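Methyltransferase (Streptococcus mutans, PDB 3LDF) probably transfers methyl groups from S-adenosyl-L-methionine to RNA. Local coordinates at residues Ile288-Pro293 / Leu326-Thr331; Thr215-Phe220 / Thr239-Ala244. All coordinates share one frame; numbering follows the deposited sequence.

Contact 1: Ile288-Pro293 / Leu326-Thr331. With SAH (S-adenosyl-L-homocysteine), chain B.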
ATOM      1  N   ILE A 288      11.794 -13.580 -15.832  1.00 17.68           N
ATOM      2  CA  ILE A 288      11.515 -12.697 -14.694  1.00 18.40           C
ATOM      3  C   ILE A 288      10.388 -13.258 -13.838  1.00 17.24           C
ATOM      4  O   ILE A 288       9.387 -13.698 -14.379  1.00 15.60           O
ATOM      5  CB  ILE A 288      11.084 -11.286 -15.172  1.00 18.46           C
ATOM      6  CG1 ILE A 288      12.234 -10.675 -16.001  1.00 22.25           C
ATOM      7  CG2 ILE A 288      10.680 -10.364 -13.961  1.00 15.82           C
ATOM      8  CD1 ILE A 288      11.730  -9.622 -17.066  1.00 23.22           C
ATOM      9  N   ILE A 289      10.580 -13.270 -12.511  1.00 17.54           N
ATOM     10  CA  ILE A 289       9.569 -13.749 -11.584  1.00 16.56           C
ATOM     11  C   ILE A 289       9.165 -12.640 -10.567  1.00 17.21           C
ATOM     12  O   ILE A 289       9.986 -12.164  -9.794  1.00 18.79           O
ATOM     13  CB  ILE A 289      10.020 -14.985 -10.839  1.00 17.49           C
ATOM     14  CG1 ILE A 289      10.495 -16.039 -11.853  1.00 18.77           C
ATOM     15  CG2 ILE A 289       8.842 -15.515  -9.839  1.00 13.37           C
ATOM     16  CD1 ILE A 289      10.783 -17.416 -11.278  1.00 17.53           C
ATOM     17  N   ILE A 290       7.909 -12.225 -10.570  1.00 15.35           N
ATOM     18  CA  ILE A 290       7.523 -11.133  -9.695  1.00 14.69           C
ATOM     19  C   ILE A 290       6.821 -11.838  -8.535  1.00 14.60           C
ATOM     20  O   ILE A 290       5.956 -12.690  -8.781  1.00 12.94           O
ATOM     21  CB  ILE A 290       6.566 -10.156 -10.429  1.00 14.37           C
ATOM     22  CG1 ILE A 290       7.259  -9.482 -11.630  1.00 14.51           C
ATOM     23  CG2 ILE A 290       5.963  -9.186  -9.460  1.00 13.92           C
ATOM     24  CD1 ILE A 290       6.284  -8.815 -12.607  1.00 11.96           C
ATOM     25  N   ILE A 291       7.259 -11.547  -7.300  1.00 14.72           N
ATOM     26  CA  ILE A 291       6.706 -12.183  -6.114  1.00 16.10           C
ATOM     27  C   ILE A 291       6.093 -11.085  -5.168  1.00 17.02           C
ATOM     28  O   ILE A 291       6.818 -10.165  -4.672  1.00 19.07           O
ATOM     29  CB  ILE A 291       7.775 -12.975  -5.336  1.00 16.69           C
ATOM     30  CG1 ILE A 291       8.628 -13.871  -6.283  1.00 15.83           C
ATOM     31  CG2 ILE A 291       7.078 -13.794  -4.241  1.00 16.02           C
ATOM     32  CD1 ILE A 291       9.629 -14.762  -5.574  1.00 14.86           C
ATOM     33  N   ASP A 292       4.802 -11.183  -4.873  1.00 16.13           N
ATOM     34  CA  ASP A 292       4.172 -10.103  -4.076  1.00 15.71           C
ATOM     35  C   ASP A 292       3.024 -10.656  -3.271  1.00 16.45           C
ATOM     36  O   ASP A 292       1.885 -10.402  -3.585  1.00 17.18           O
ATOM     37  CB  ASP A 292       3.735  -8.954  -4.983  1.00 12.85           C
ATOM     38  CG  ASP A 292       3.273  -7.736  -4.214  1.00 15.82           C
ATOM     39  OD1 ASP A 292       3.857  -7.415  -3.145  1.00 15.21           O
ATOM     40  OD2 ASP A 292       2.311  -7.083  -4.692  1.00 17.79           O
ATOM     41  N   PRO A 293       3.313 -11.384  -2.187  1.00 18.46           N
ATOM     42  CA  PRO A 293       2.216 -12.010  -1.479  1.00 18.94           C
ATOM     43  C   PRO A 293       1.538 -11.033  -0.501  1.00 20.47           C
ATOM     44  O   PRO A 293       2.096  -9.967  -0.229  1.00 18.59           O
ATOM     45  CB  PRO A 293       2.921 -13.112  -0.682  1.00 20.34           C
ATOM     46  CG  PRO A 293       4.258 -12.526  -0.307  1.00 19.72           C
ATOM     47  CD  PRO A 293       4.620 -11.705  -1.582  1.00 18.78           C
ATOM     48  N   LEU A 326      15.835 -12.417 -13.434  1.00 16.86           N
ATOM     49  CA  LEU A 326      15.548 -11.364 -12.449  1.00 18.20           C
ATOM     50  C   LEU A 326      14.388 -11.797 -11.530  1.00 17.22           C
ATOM     51  O   LEU A 326      13.378 -12.341 -11.992  1.00 16.11           O
ATOM     52  CB  LEU A 326      15.134 -10.055 -13.110  1.00 15.79           C
ATOM     53  CG  LEU A 326      16.123  -9.195 -13.915  1.00 23.82           C
ATOM     54  CD1 LEU A 326      15.372  -7.917 -14.431  1.00 17.84           C
ATOM     55  CD2 LEU A 326      17.388  -8.785 -13.089  1.00 22.42           C
ATOM     56  N   ILE A 327      14.591 -11.609 -10.225  1.00 18.21           N
ATOM     57  CA  ILE A 327      13.497 -11.736  -9.257  1.00 17.08           C
ATOM     58  C   ILE A 327      13.115 -10.314  -8.880  1.00 16.17           C
ATOM     59  O   ILE A 327      13.968  -9.528  -8.550  1.00 16.93           O
ATOM     60  CB  ILE A 327      13.898 -12.585  -8.017  1.00 18.44           C
ATOM     61  CG1 ILE A 327      14.092 -14.066  -8.435  1.00 20.05           C
ATOM     62  CG2 ILE A 327      12.790 -12.583  -6.918  1.00 17.00           C
ATOM     63  CD1 ILE A 327      14.649 -14.968  -7.304  1.00 20.27           C
ATOM     64  N   ILE A 328      11.829  -9.998  -8.941  1.00 14.56           N
ATOM     65  CA  ILE A 328      11.278  -8.789  -8.314  1.00 15.04           C
ATOM     66  C   ILE A 328      10.529  -9.220  -7.017  1.00 15.03           C
ATOM     67  O   ILE A 328       9.439  -9.791  -7.101  1.00 16.70           O
ATOM     68  CB  ILE A 328      10.356  -8.019  -9.359  1.00 14.29           C
ATOM     69  CG1 ILE A 328      11.189  -7.716 -10.636  1.00 14.78           C
ATOM     70  CG2 ILE A 328       9.706  -6.765  -8.724  1.00 16.36           C
ATOM     71  CD1 ILE A 328      10.497  -6.900 -11.714  1.00 16.73           C
ATOM     72  N   ALA A 329      11.154  -9.010  -5.853  1.00 15.82           N
ATOM     73  CA  ALA A 329      10.653  -9.408  -4.532  1.00 16.86           C
ATOM     74  C   ALA A 329      10.043  -8.226  -3.824  1.00 17.32           C
ATOM     75  O   ALA A 329      10.770  -7.267  -3.399  1.00 20.00           O
ATOM     76  CB  ALA A 329      11.806 -10.012  -3.671  1.00 18.10           C
ATOM     77  N   SER A 330       8.721  -8.225  -3.763  1.00 17.11           N
ATOM     78  CA  SER A 330       7.953  -7.128  -3.173  1.00 16.95           C
ATOM     79  C   SER A 330       7.260  -7.618  -1.890  1.00 17.95           C
ATOM     80  O   SER A 330       6.917  -8.797  -1.817  1.00 19.36           O
ATOM     81  CB  SER A 330       6.881  -6.730  -4.181  1.00 17.24           C
ATOM     82  OG  SER A 330       5.992  -5.772  -3.638  1.00 15.80           O
ATOM     83  N   THR A 331       7.090  -6.732  -0.892  1.00 18.04           N
ATOM     84  CA  THR A 331       6.202  -6.914   0.287  1.00 17.33           C
ATOM     85  C   THR A 331       5.637  -5.530   0.661  1.00 18.89           C
ATOM     86  O   THR A 331       6.344  -4.507   0.480  1.00 16.83           O
ATOM     87  CB  THR A 331       6.936  -7.563   1.563  1.00 18.48           C
ATOM     88  OG1 THR A 331       6.029  -7.720   2.657  1.00 19.12           O
ATOM     89  CG2 THR A 331       8.084  -6.694   2.095  1.00 18.87           C
TER
HETATM   90  N   SAH B 401       0.575  -8.535  -6.112  1.00 15.64           N
HETATM   91  CA  SAH B 401      -0.872  -8.153  -6.187  1.00 16.52           C
HETATM   92  CB  SAH B 401      -1.436  -7.817  -4.767  1.00 15.21           C
HETATM   93  CG  SAH B 401      -1.586  -9.087  -3.854  1.00 18.03           C
HETATM   94  SD  SAH B 401      -3.139  -9.125  -2.943  1.00 21.60           S
HETATM   95  C   SAH B 401      -0.955  -7.063  -7.212  1.00 16.65           C
HETATM   96  O   SAH B 401       0.070  -6.786  -7.902  1.00 15.46           O
HETATM   97  OXT SAH B 401      -2.029  -6.422  -7.340  1.00 15.95           O
HETATM   98  C5' SAH B 401      -3.030 -10.783  -2.262  1.00 15.98           C
HETATM   99  C4' SAH B 401      -3.472 -11.914  -3.222  1.00 18.62           C
HETATM  100  O4' SAH B 401      -2.806 -13.148  -2.900  1.00 15.38           O
HETATM  101  C3' SAH B 401      -4.980 -12.249  -3.185  1.00 16.76           C
HETATM  102  O3' SAH B 401      -5.450 -12.110  -4.521  1.00 16.14           O
HETATM  103  C2' SAH B 401      -5.104 -13.730  -2.833  1.00 16.54           C
HETATM  104  O2' SAH B 401      -6.018 -14.381  -3.731  1.00 17.40           O
HETATM  105  C1' SAH B 401      -3.695 -14.252  -3.180  1.00 18.18           C
HETATM  106  N9  SAH B 401      -3.194 -15.455  -2.439  1.00 16.99           N
HETATM  107  C8  SAH B 401      -3.124 -15.644  -1.070  1.00 14.92           C
HETATM  108  N7  SAH B 401      -2.545 -16.846  -0.790  1.00 18.44           N
HETATM  109  C5  SAH B 401      -2.230 -17.431  -1.983  1.00 15.74           C
HETATM  110  C6  SAH B 401      -1.588 -18.679  -2.428  1.00 18.18           C
HETATM  111  N6  SAH B 401      -1.155 -19.581  -1.497  1.00 15.30           N
HETATM  112  N1  SAH B 401      -1.416 -18.885  -3.773  1.00 16.56           N
HETATM  113  C2  SAH B 401      -1.845 -18.005  -4.708  1.00 19.07           C
HETATM  114  N3  SAH B 401      -2.423 -16.840  -4.372  1.00 19.75           N
HETATM  115  C4  SAH B 401      -2.657 -16.512  -3.058  1.00 15.74           C
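S330 and D292 meet side chain to side chain where two parallel strands of the Rossmann-like methyltransferase sheet end beside the ligand. S330 OG donates to D292 OD1 over 2.7 Å, coming from above the carboxylate plane, 69° out of it. The other oxygen, D292 OD2, accepts a hydrogen bond from the amino N of S-adenosyl-L-homocysteine at 2.7 Å and another from Q199 NE2, which also makes a weak hydrogen bond with S330 OG. With CG anti to the backbone N (chi1 -171°), the D292 carboxylate reaches both the serine and the ligand.

Behind this end, the strands hold each other by a ladder that alternates between I289 and I291 on one side and L326, I328 and S330 on the other; its straightest bond runs from I291 N to I328 O (2.8 Å, 173°). I288, I290, L326 and I328 put their side chains on one sheet face, where I328 CD1 touches I288 CG2 and I290 CG1. I289, I291, I327 and A329 occupy the reverse face, against which helices 306-319 and 338-349 pack: L313 meets I291 and F341 meets A329. There the I291 CD1 methyl comes to 4.1 Å from I327 CG2.

Contact 2: Thr215-Phe220 / Thr239-Ala244. With SAH (S-adenosyl-L-homocysteine), chain B.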
ATOM      1  N   THR A 215       9.983 -13.491 -20.966  1.00 17.93           N
ATOM      2  CA  THR A 215       8.860 -14.200 -20.317  1.00 16.59           C
ATOM      3  C   THR A 215       8.751 -13.848 -18.801  1.00 16.85           C
ATOM      4  O   THR A 215       9.778 -13.753 -18.088  1.00 17.87           O
ATOM      5  CB  THR A 215       9.010 -15.694 -20.507  1.00 17.59           C
ATOM      6  OG1 THR A 215      10.295 -16.095 -20.019  1.00 17.25           O
ATOM      7  CG2 THR A 215       8.974 -16.017 -22.020  1.00 14.97           C
ATOM      8  N   VAL A 216       7.526 -13.582 -18.338  1.00 15.08           N
ATOM      9  CA  VAL A 216       7.279 -13.088 -16.973  1.00 14.54           C
ATOM     10  C   VAL A 216       6.330 -14.035 -16.236  1.00 14.92           C
ATOM     11  O   VAL A 216       5.282 -14.381 -16.764  1.00 15.67           O
ATOM     12  CB  VAL A 216       6.704 -11.681 -16.993  1.00 14.92           C
ATOM     13  CG1 VAL A 216       6.549 -11.085 -15.495  1.00 14.59           C
ATOM     14  CG2 VAL A 216       7.634 -10.750 -17.845  1.00 11.13           C
ATOM     15  N   LEU A 217       6.754 -14.543 -15.065  1.00 14.74           N
ATOM     16  CA  LEU A 217       5.829 -15.204 -14.119  1.00 14.81           C
ATOM     17  C   LEU A 217       5.450 -14.192 -12.985  1.00 14.14           C
ATOM     18  O   LEU A 217       6.349 -13.593 -12.361  1.00 13.27           O
ATOM     19  CB  LEU A 217       6.501 -16.480 -13.550  1.00 15.40           C
ATOM     20  CG  LEU A 217       5.666 -17.315 -12.552  1.00 16.83           C
ATOM     21  CD1 LEU A 217       4.383 -17.911 -13.189  1.00 12.20           C
ATOM     22  CD2 LEU A 217       6.530 -18.449 -11.846  1.00 13.38           C
ATOM     23  N   ASN A 218       4.145 -13.991 -12.763  1.00 13.85           N
ATOM     24  CA  ASN A 218       3.590 -13.033 -11.758  1.00 12.83           C
ATOM     25  C   ASN A 218       2.827 -13.811 -10.709  1.00 12.81           C
ATOM     26  O   ASN A 218       1.744 -14.293 -10.990  1.00 13.95           O
ATOM     27  CB  ASN A 218       2.641 -12.048 -12.433  1.00 10.92           C
ATOM     28  CG  ASN A 218       2.162 -10.910 -11.500  1.00 14.01           C
ATOM     29  OD1 ASN A 218       2.634 -10.749 -10.331  1.00 14.05           O
ATOM     30  ND2 ASN A 218       1.189 -10.110 -12.015  1.00 10.38           N
ATOM     31  N   LEU A 219       3.373 -13.892  -9.498  1.00 13.84           N
ATOM     32  CA  LEU A 219       2.841 -14.749  -8.397  1.00 15.03           C
ATOM     33  C   LEU A 219       2.037 -13.904  -7.383  1.00 15.35           C
ATOM     34  O   LEU A 219       2.471 -12.785  -7.043  1.00 16.02           O
ATOM     35  CB  LEU A 219       4.008 -15.425  -7.666  1.00 14.71           C
ATOM     36  CG  LEU A 219       4.873 -16.376  -8.534  1.00 14.82           C
ATOM     37  CD1 LEU A 219       6.036 -17.009  -7.762  1.00 13.64           C
ATOM     38  CD2 LEU A 219       3.977 -17.552  -9.054  1.00 16.45           C
ATOM     39  N   PHE A 220       0.931 -14.464  -6.880  1.00 14.58           N
ATOM     40  CA  PHE A 220      -0.109 -13.750  -6.080  1.00 14.29           C
ATOM     41  C   PHE A 220      -0.593 -12.560  -6.869  1.00 14.05           C
ATOM     42  O   PHE A 220      -0.569 -11.447  -6.348  1.00 12.55           O
ATOM     43  CB  PHE A 220       0.420 -13.289  -4.688  1.00 15.06           C
ATOM     44  CG  PHE A 220       1.184 -14.389  -3.923  1.00 14.11           C
ATOM     45  CD1 PHE A 220       0.510 -15.157  -2.923  1.00 17.81           C
ATOM     46  CD2 PHE A 220       2.526 -14.656  -4.181  1.00 13.51           C
ATOM     47  CE1 PHE A 220       1.189 -16.137  -2.165  1.00 17.32           C
ATOM     48  CE2 PHE A 220       3.234 -15.644  -3.420  1.00 14.53           C
ATOM     49  CZ  PHE A 220       2.544 -16.400  -2.433  1.00 16.67           C
ATOM     50  N   THR A 239       2.518 -14.959 -17.365  1.00 16.58           N
ATOM     51  CA  THR A 239       1.686 -15.970 -16.635  1.00 16.23           C
ATOM     52  C   THR A 239       1.389 -15.424 -15.258  1.00 15.59           C
ATOM     53  O   THR A 239       2.333 -15.091 -14.542  1.00 15.01           O
ATOM     54  CB  THR A 239       2.397 -17.327 -16.479  1.00 16.66           C
ATOM     55  OG1 THR A 239       2.557 -17.848 -17.767  1.00 19.05           O
ATOM     56  CG2 THR A 239       1.537 -18.369 -15.673  1.00 14.87           C
ATOM     57  N   SER A 240       0.093 -15.367 -14.904  1.00 14.20           N
ATOM     58  CA  SER A 240      -0.391 -14.684 -13.716  1.00 13.92           C
ATOM     59  C   SER A 240      -1.105 -15.713 -12.860  1.00 14.58           C
ATOM     60  O   SER A 240      -2.140 -16.232 -13.279  1.00 13.54           O
ATOM     61  CB  SER A 240      -1.382 -13.538 -14.072  1.00 12.75           C
ATOM     62  OG  SER A 240      -0.826 -12.592 -15.010  1.00 16.45           O
ATOM     63  N   VAL A 241      -0.570 -15.983 -11.662  1.00 14.69           N
ATOM     64  CA  VAL A 241      -1.078 -17.053 -10.780  1.00 15.17           C
ATOM     65  C   VAL A 241      -1.694 -16.509  -9.477  1.00 15.92           C
ATOM     66  O   VAL A 241      -1.003 -15.859  -8.677  1.00 13.72           O
ATOM     67  CB  VAL A 241       0.081 -18.001 -10.350  1.00 16.15           C
ATOM     68  CG1 VAL A 241      -0.466 -19.191  -9.565  1.00 15.80           C
ATOM     69  CG2 VAL A 241       0.827 -18.479 -11.580  1.00 15.84           C
ATOM     70  N   ASP A 242      -2.978 -16.808  -9.245  1.00 16.76           N
ATOM     71  CA  ASP A 242      -3.646 -16.367  -8.004  1.00 17.11           C
ATOM     72  C   ASP A 242      -4.593 -17.431  -7.531  1.00 18.65           C
ATOM     73  O   ASP A 242      -5.181 -18.186  -8.314  1.00 18.02           O
ATOM     74  CB  ASP A 242      -4.399 -15.041  -8.244  1.00 17.45           C
ATOM     75  CG  ASP A 242      -4.834 -14.381  -6.974  1.00 17.68           C
ATOM     76  OD1 ASP A 242      -4.094 -13.514  -6.444  1.00 21.72           O
ATOM     77  OD2 ASP A 242      -5.907 -14.767  -6.464  1.00 23.03           O
ATOM     78  N   LEU A 243      -4.733 -17.520  -6.216  1.00 20.25           N
ATOM     79  CA  LEU A 243      -5.548 -18.589  -5.645  1.00 20.77           C
ATOM     80  C   LEU A 243      -7.035 -18.335  -5.947  1.00 20.81           C
ATOM     81  O   LEU A 243      -7.791 -19.255  -6.011  1.00 21.14           O
ATOM     82  CB  LEU A 243      -5.317 -18.651  -4.140  1.00 20.76           C
ATOM     83  CG  LEU A 243      -5.975 -19.795  -3.386  1.00 24.92           C
ATOM     84  CD1 LEU A 243      -5.419 -21.184  -3.815  1.00 23.80           C
ATOM     85  CD2 LEU A 243      -5.810 -19.540  -1.871  1.00 25.18           C
ATOM     86  N   ALA A 244      -7.432 -17.073  -6.137  1.00 20.35           N
ATOM     87  CA  ALA A 244      -8.856 -16.715  -6.135  1.00 21.63           C
ATOM     88  C   ALA A 244      -9.529 -16.716  -7.565  1.00 21.83           C
ATOM     89  O   ALA A 244      -8.981 -16.164  -8.541  1.00 19.22           O
ATOM     90  CB  ALA A 244      -9.043 -15.344  -5.402  1.00 20.48           C
TER
HETATM   91  N   SAH B 401       0.575  -8.535  -6.112  1.00 15.64           N
HETATM   92  CA  SAH B 401      -0.872  -8.153  -6.187  1.00 16.52           C
HETATM   93  CB  SAH B 401      -1.436  -7.817  -4.767  1.00 15.21           C
HETATM   94  CG  SAH B 401      -1.586  -9.087  -3.854  1.00 18.03           C
HETATM   95  SD  SAH B 401      -3.139  -9.125  -2.943  1.00 21.60           S
HETATM   96  C   SAH B 401      -0.955  -7.063  -7.212  1.00 16.65           C
HETATM   97  O   SAH B 401       0.070  -6.786  -7.902  1.00 15.46           O
HETATM   98  OXT SAH B 401      -2.029  -6.422  -7.340  1.00 15.95           O
HETATM   99  C5' SAH B 401      -3.030 -10.783  -2.262  1.00 15.98           C
HETATM  100  C4' SAH B 401      -3.472 -11.914  -3.222  1.00 18.62           C
HETATM  101  O4' SAH B 401      -2.806 -13.148  -2.900  1.00 15.38           O
HETATM  102  C3' SAH B 401      -4.980 -12.249  -3.185  1.00 16.76           C
HETATM  103  O3' SAH B 401      -5.450 -12.110  -4.521  1.00 16.14           O
HETATM  104  C2' SAH B 401      -5.104 -13.730  -2.833  1.00 16.54           C
HETATM  105  O2' SAH B 401      -6.018 -14.381  -3.731  1.00 17.40           O
HETATM  106  C1' SAH B 401      -3.695 -14.252  -3.180  1.00 18.18           C
HETATM  107  N9  SAH B 401      -3.194 -15.455  -2.439  1.00 16.99           N
HETATM  108  C8  SAH B 401      -3.124 -15.644  -1.070  1.00 14.92           C
HETATM  109  N7  SAH B 401      -2.545 -16.846  -0.790  1.00 18.44           N
HETATM  110  C5  SAH B 401      -2.230 -17.431  -1.983  1.00 15.74           C
HETATM  111  C6  SAH B 401      -1.588 -18.679  -2.428  1.00 18.18           C
HETATM  112  N6  SAH B 401      -1.155 -19.581  -1.497  1.00 15.30           N
HETATM  113  N1  SAH B 401      -1.416 -18.885  -3.773  1.00 16.56           N
HETATM  114  C2  SAH B 401      -1.845 -18.005  -4.708  1.00 19.07           C
HETATM  115  N3  SAH B 401      -2.423 -16.840  -4.372  1.00 19.75           N
HETATM  116  C4  SAH B 401      -2.657 -16.512  -3.058  1.00 15.74           C
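D242 OD2 is gripped twice: it accepts hydrogen bonds from the ribose O2' of S-adenosyl-L-homocysteine at 2.8 Å and from the backbone N of A244 at 2.8 Å, the latter closing an Asx turn and arriving on the anti side, 23° out of the carboxylate plane. The partner oxygen, D242 OD1, accepts from ribose O3' at 2.7 Å and also from the backbone N of Y222. Both ribose hydroxyls are thus bound by one carboxylate, whose CG stands anti to the backbone N (chi1 -167°). This acidic residue at the end of the second strand, bound to the ribose diol, is a recurrent feature of Rossmann-like methyltransferases; here strand 215-219, helix 225-232 and strand 237-242 form the beta-alpha-beta unit. Its two strands run parallel, joined by T239 N to V216 O, N218 N to T239 O and V241 N to N218 O, the last nearly straight at 172°. On the face of L217, L219, T239 and V241, one methyl, L217 CD1, touches both T239 CG2 and V241 CG2, while L219 lies alongside V241. N218 and S240 face the other way, and both reach S227 OG of the connecting helix. Past the strand end, F220 O accepts a hydrogen bond from the ligand's amino N at 3.1 Å, and the F220 ring brings CD1 to 3.4 Å from adenine C4, with ribose O4' at the ring edge, in plane.

How the contacts relate
Contacts 1 and 2 are neighbours in one sheet, centres about 10 Å apart, with strand 215-219 beside strand 286-291. Backbone bonds probably join them: I290 N to L217 O at 2.7 Å and L217 N to I288 O at 2.8 Å. Strands 215-219, 237-242 and 286-291 run at their C-terminal ends into residues that touch the ligand, while S330 of strand 325-331 is second-shell, behind D292. The work is divided along the S-adenosyl-L-homocysteine molecule: contact 1 supplies a carboxylate for the amino group, contact 2 a carboxylate for the ribose and a carbonyl for that same amino group. P293 CA packs 3.6 Å from F220 CG, while V272 and R246 add further bonds to the ligand.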